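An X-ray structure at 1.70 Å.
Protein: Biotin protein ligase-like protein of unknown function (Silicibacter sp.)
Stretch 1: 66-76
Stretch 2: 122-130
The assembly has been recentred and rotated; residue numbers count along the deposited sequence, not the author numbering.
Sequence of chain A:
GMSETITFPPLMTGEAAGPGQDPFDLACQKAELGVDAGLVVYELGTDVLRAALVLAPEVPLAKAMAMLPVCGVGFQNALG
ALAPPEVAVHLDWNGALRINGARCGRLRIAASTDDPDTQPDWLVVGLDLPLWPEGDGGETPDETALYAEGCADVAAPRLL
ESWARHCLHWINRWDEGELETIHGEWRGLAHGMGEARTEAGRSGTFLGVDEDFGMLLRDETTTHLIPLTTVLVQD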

# COMPACT_ATOMS: atom_id res chain seq x y z
N ALA A 66 14.80 -2.54 11.12
CA ALA A 66 13.61 -2.88 11.90
C ALA A 66 12.57 -3.64 11.07
O ALA A 66 11.64 -4.26 11.62
CB ALA A 66 13.00 -1.62 12.52
N MSE A 67 12.69 -3.59 9.75
CA MSE A 67 11.73 -4.32 8.93
C MSE A 67 11.81 -5.84 9.18
O MSE A 67 10.82 -6.56 9.02
CB MSE A 67 11.94 -4.02 7.42
CG MSE A 67 11.64 -2.55 7.03
SE MSE A 67 9.77 -2.09 7.32
CE MSE A 67 10.11 -1.17 9.13
N LEU A 68 13.01 -6.33 9.53
CA LEU A 68 13.13 -7.77 9.88
C LEU A 68 12.28 -8.16 11.11
O LEU A 68 11.37 -9.02 10.99
CB LEU A 68 14.60 -8.19 10.04
CG LEU A 68 14.86 -9.65 10.37
CD1 LEU A 68 14.26 -10.53 9.27
CD2 LEU A 68 16.35 -9.93 10.50
N PRO A 69 12.55 -7.56 12.30
CA PRO A 69 11.65 -7.84 13.43
C PRO A 69 10.18 -7.56 13.20
O PRO A 69 9.31 -8.35 13.61
CB PRO A 69 12.22 -6.99 14.57
CG PRO A 69 13.31 -6.20 14.00
CD PRO A 69 13.73 -6.76 12.72
N VAL A 70 9.88 -6.46 12.52
CA VAL A 70 8.52 -6.15 12.14
C VAL A 70 7.87 -7.29 11.37
O VAL A 70 6.75 -7.67 11.70
CB VAL A 70 8.43 -4.83 11.36
CG1 VAL A 70 7.06 -4.70 10.65
CG2 VAL A 70 8.70 -3.61 12.24
N CYS A 71 8.53 -7.84 10.35
CA CYS A 71 7.93 -8.92 9.57
C CYS A 71 7.93 -10.26 10.33
O CYS A 71 7.13 -11.16 10.04
CB CYS A 71 8.65 -9.06 8.23
SG CYS A 71 8.31 -7.63 7.15
N GLY A 72 8.81 -10.40 11.31
CA GLY A 72 8.77 -11.52 12.22
C GLY A 72 7.55 -11.49 13.10
O GLY A 72 6.88 -12.51 13.29
N VAL A 73 7.24 -10.32 13.66
CA VAL A 73 6.01 -10.13 14.44
C VAL A 73 4.80 -10.40 13.55
O VAL A 73 3.82 -11.06 13.95
CB VAL A 73 5.92 -8.72 15.05
CG1 VAL A 73 4.59 -8.54 15.77
CG2 VAL A 73 7.08 -8.43 15.99
N GLY A 74 4.86 -9.85 12.34
CA GLY A 74 3.82 -10.14 11.35
C GLY A 74 3.56 -11.64 11.17
O GLY A 74 2.40 -12.10 11.14
N PHE A 75 4.64 -12.40 11.02
CA PHE A 75 4.54 -13.85 10.88
C PHE A 75 3.98 -14.56 12.11
O PHE A 75 3.13 -15.45 11.99
CB PHE A 75 5.89 -14.46 10.54
CG PHE A 75 5.83 -15.94 10.38
CD1 PHE A 75 5.33 -16.49 9.20
CD2 PHE A 75 6.19 -16.81 11.40
CE1 PHE A 75 5.25 -17.84 9.03
CE2 PHE A 75 6.09 -18.18 11.23
CZ PHE A 75 5.61 -18.69 10.04
N GLN A 76 4.51 -14.23 13.29
CA GLN A 76 3.96 -14.81 14.51
C GLN A 76 2.45 -14.54 14.63
O GLN A 76 1.69 -15.45 14.98
CB GLN A 76 4.71 -14.31 15.74
CG GLN A 76 4.27 -14.99 17.06
CD GLN A 76 2.98 -14.43 17.65
OE1 GLN A 76 2.58 -13.29 17.40
NE2 GLN A 76 2.32 -15.24 18.46
N TRP A 122 15.82 0.55 -1.70
CA TRP A 122 14.90 -0.57 -1.50
C TRP A 122 15.39 -1.49 -0.42
O TRP A 122 16.57 -1.56 -0.13
CB TRP A 122 14.67 -1.36 -2.79
CG TRP A 122 15.89 -1.93 -3.40
CD1 TRP A 122 16.62 -1.39 -4.44
CD2 TRP A 122 16.54 -3.18 -3.08
NE1 TRP A 122 17.66 -2.19 -4.75
CE2 TRP A 122 17.65 -3.29 -3.94
CE3 TRP A 122 16.32 -4.18 -2.13
CZ2 TRP A 122 18.51 -4.37 -3.89
CZ3 TRP A 122 17.17 -5.27 -2.09
CH2 TRP A 122 18.26 -5.34 -2.96
N LEU A 123 14.43 -2.26 0.11
CA LEU A 123 14.70 -3.31 1.05
C LEU A 123 13.73 -4.46 0.74
O LEU A 123 12.59 -4.22 0.38
CB LEU A 123 14.47 -2.76 2.45
CG LEU A 123 14.99 -3.57 3.62
CD1 LEU A 123 15.61 -2.65 4.70
CD2 LEU A 123 13.88 -4.46 4.19
N VAL A 124 14.20 -5.69 0.87
CA VAL A 124 13.34 -6.87 0.65
C VAL A 124 13.43 -7.76 1.86
O VAL A 124 14.53 -8.00 2.37
CB VAL A 124 13.79 -7.68 -0.60
CG1 VAL A 124 13.10 -9.04 -0.67
CG2 VAL A 124 13.57 -6.86 -1.88
N VAL A 125 12.27 -8.22 2.34
CA VAL A 125 12.21 -9.25 3.38
C VAL A 125 11.63 -10.52 2.81
O VAL A 125 10.56 -10.51 2.21
CB VAL A 125 11.37 -8.78 4.58
CG1 VAL A 125 11.19 -9.92 5.58
CG2 VAL A 125 12.03 -7.60 5.19
N GLY A 126 12.32 -11.63 3.01
CA GLY A 126 11.87 -12.90 2.46
C GLY A 126 11.56 -13.89 3.54
O GLY A 126 12.24 -13.91 4.58
N LEU A 127 10.52 -14.70 3.31
CA LEU A 127 10.12 -15.77 4.18
C LEU A 127 10.41 -17.09 3.46
O LEU A 127 10.10 -17.24 2.27
CB LEU A 127 8.61 -15.63 4.48
CG LEU A 127 7.97 -16.79 5.24
CD1 LEU A 127 8.61 -16.91 6.65
CD2 LEU A 127 6.41 -16.67 5.34
N ASP A 128 11.07 -18.03 4.15
CA ASP A 128 11.18 -19.40 3.68
C ASP A 128 10.63 -20.30 4.81
O ASP A 128 11.10 -20.25 5.94
CB ASP A 128 12.62 -19.76 3.37
CG ASP A 128 13.12 -19.14 2.06
OD1 ASP A 128 13.28 -17.91 1.96
OD2 ASP A 128 13.41 -19.92 1.12
N LEU A 129 9.61 -21.10 4.51
CA LEU A 129 8.99 -21.91 5.52
C LEU A 129 8.78 -23.32 4.99
O LEU A 129 8.02 -23.52 4.01
CB LEU A 129 7.66 -21.29 5.97
CG LEU A 129 6.85 -21.93 7.09
CD1 LEU A 129 7.57 -21.69 8.44
CD2 LEU A 129 5.38 -21.42 7.19
N PRO A 130 9.45 -24.29 5.61
CA PRO A 130 9.16 -25.68 5.27
C PRO A 130 7.82 -26.14 5.77
O PRO A 130 7.47 -25.89 6.90
CB PRO A 130 10.28 -26.44 5.95
CG PRO A 130 10.68 -25.61 7.11
CD PRO A 130 10.48 -24.19 6.67

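The strand formed by residues 123-130 lies against the helix that carries M67, C71 and F75, with the two axes 9.2 Å apart at closest approach and their N-to-C directions 36° from parallel. Because the two run broadly the same way, a walk up the strand is also a walk up the helix. No hydrogen bond joins the two stretches; the contact is made of apolar side chains, and it buries 305 Å² in all.

W122 precedes the strand and stays out of reach of the helix; its NE1 is hydrogen-bonded elsewhere in the structure. The contact begins at L123, whose CA-to-CB bond points toward the helix. Its CD2 lies 3.8 Å from CB of M67, which is present as selenomethionine. The base of the M67 side chain faces the strand while its end leads away, so the leucine packs on the CB and the selenium does not take part in the closest approach. A branched leucine suits this place because its CD2 methyl reaches the helix and the apolar side chain brings no polar atom to satisfy.

V124 points away, as the alternation of a strand requires, and makes no contact. V125 points toward the helix again and has the largest covered area in the strand, 67 Å². Its chi1 is 174° (t). CG1 of V125 packs on CB of C71 at 3.8 Å, while CG2 of V125 lies close to both helix residues, 4.2 Å from CB of M67, 4.1 Å from O of M67 and 4.2 Å from SG of C71. That carbonyl oxygen already accepts the helical hydrogen bond from N of C71, at 2.9 Å between M67 O and C71 N, so the neighbouring methyl does not leave it without a partner. Valine, branched at CB, favours extended backbone and offers two methyls close to the main chain; the short side chain of C71 points toward the strand to meet it.

G126 has no side chain to place, and even an ideal CB there would find nothing of the helix within 5.5 Å. At L127 the CA-to-CB bond points toward the helix again. Here CA of F75 and CA of L127 are 8.9 Å apart, a gap that large side chains can fill. CD2 of L127 comes within 4.0 Å of CD1 of F75, meeting the aromatic ring obliquely.

D128 is partly exposed and out of reach of the helix, a fitting place for a carboxylate, and its OD1 is hydrogen-bonded elsewhere in the structure. The CA-to-CB bond of L129 points toward the helix: its CD1 lies 3.9 Å from CZ of F75, again oblique to the ring. At both buried sites a flexible, apolar leucine can set a methyl against the aromatic ring. The long phenylalanine, with chi1 at -179° (t), thus spans two strand positions, touching L127 near CD1 and L129 at its tip. P130 ends the stretch beyond the helix's reach.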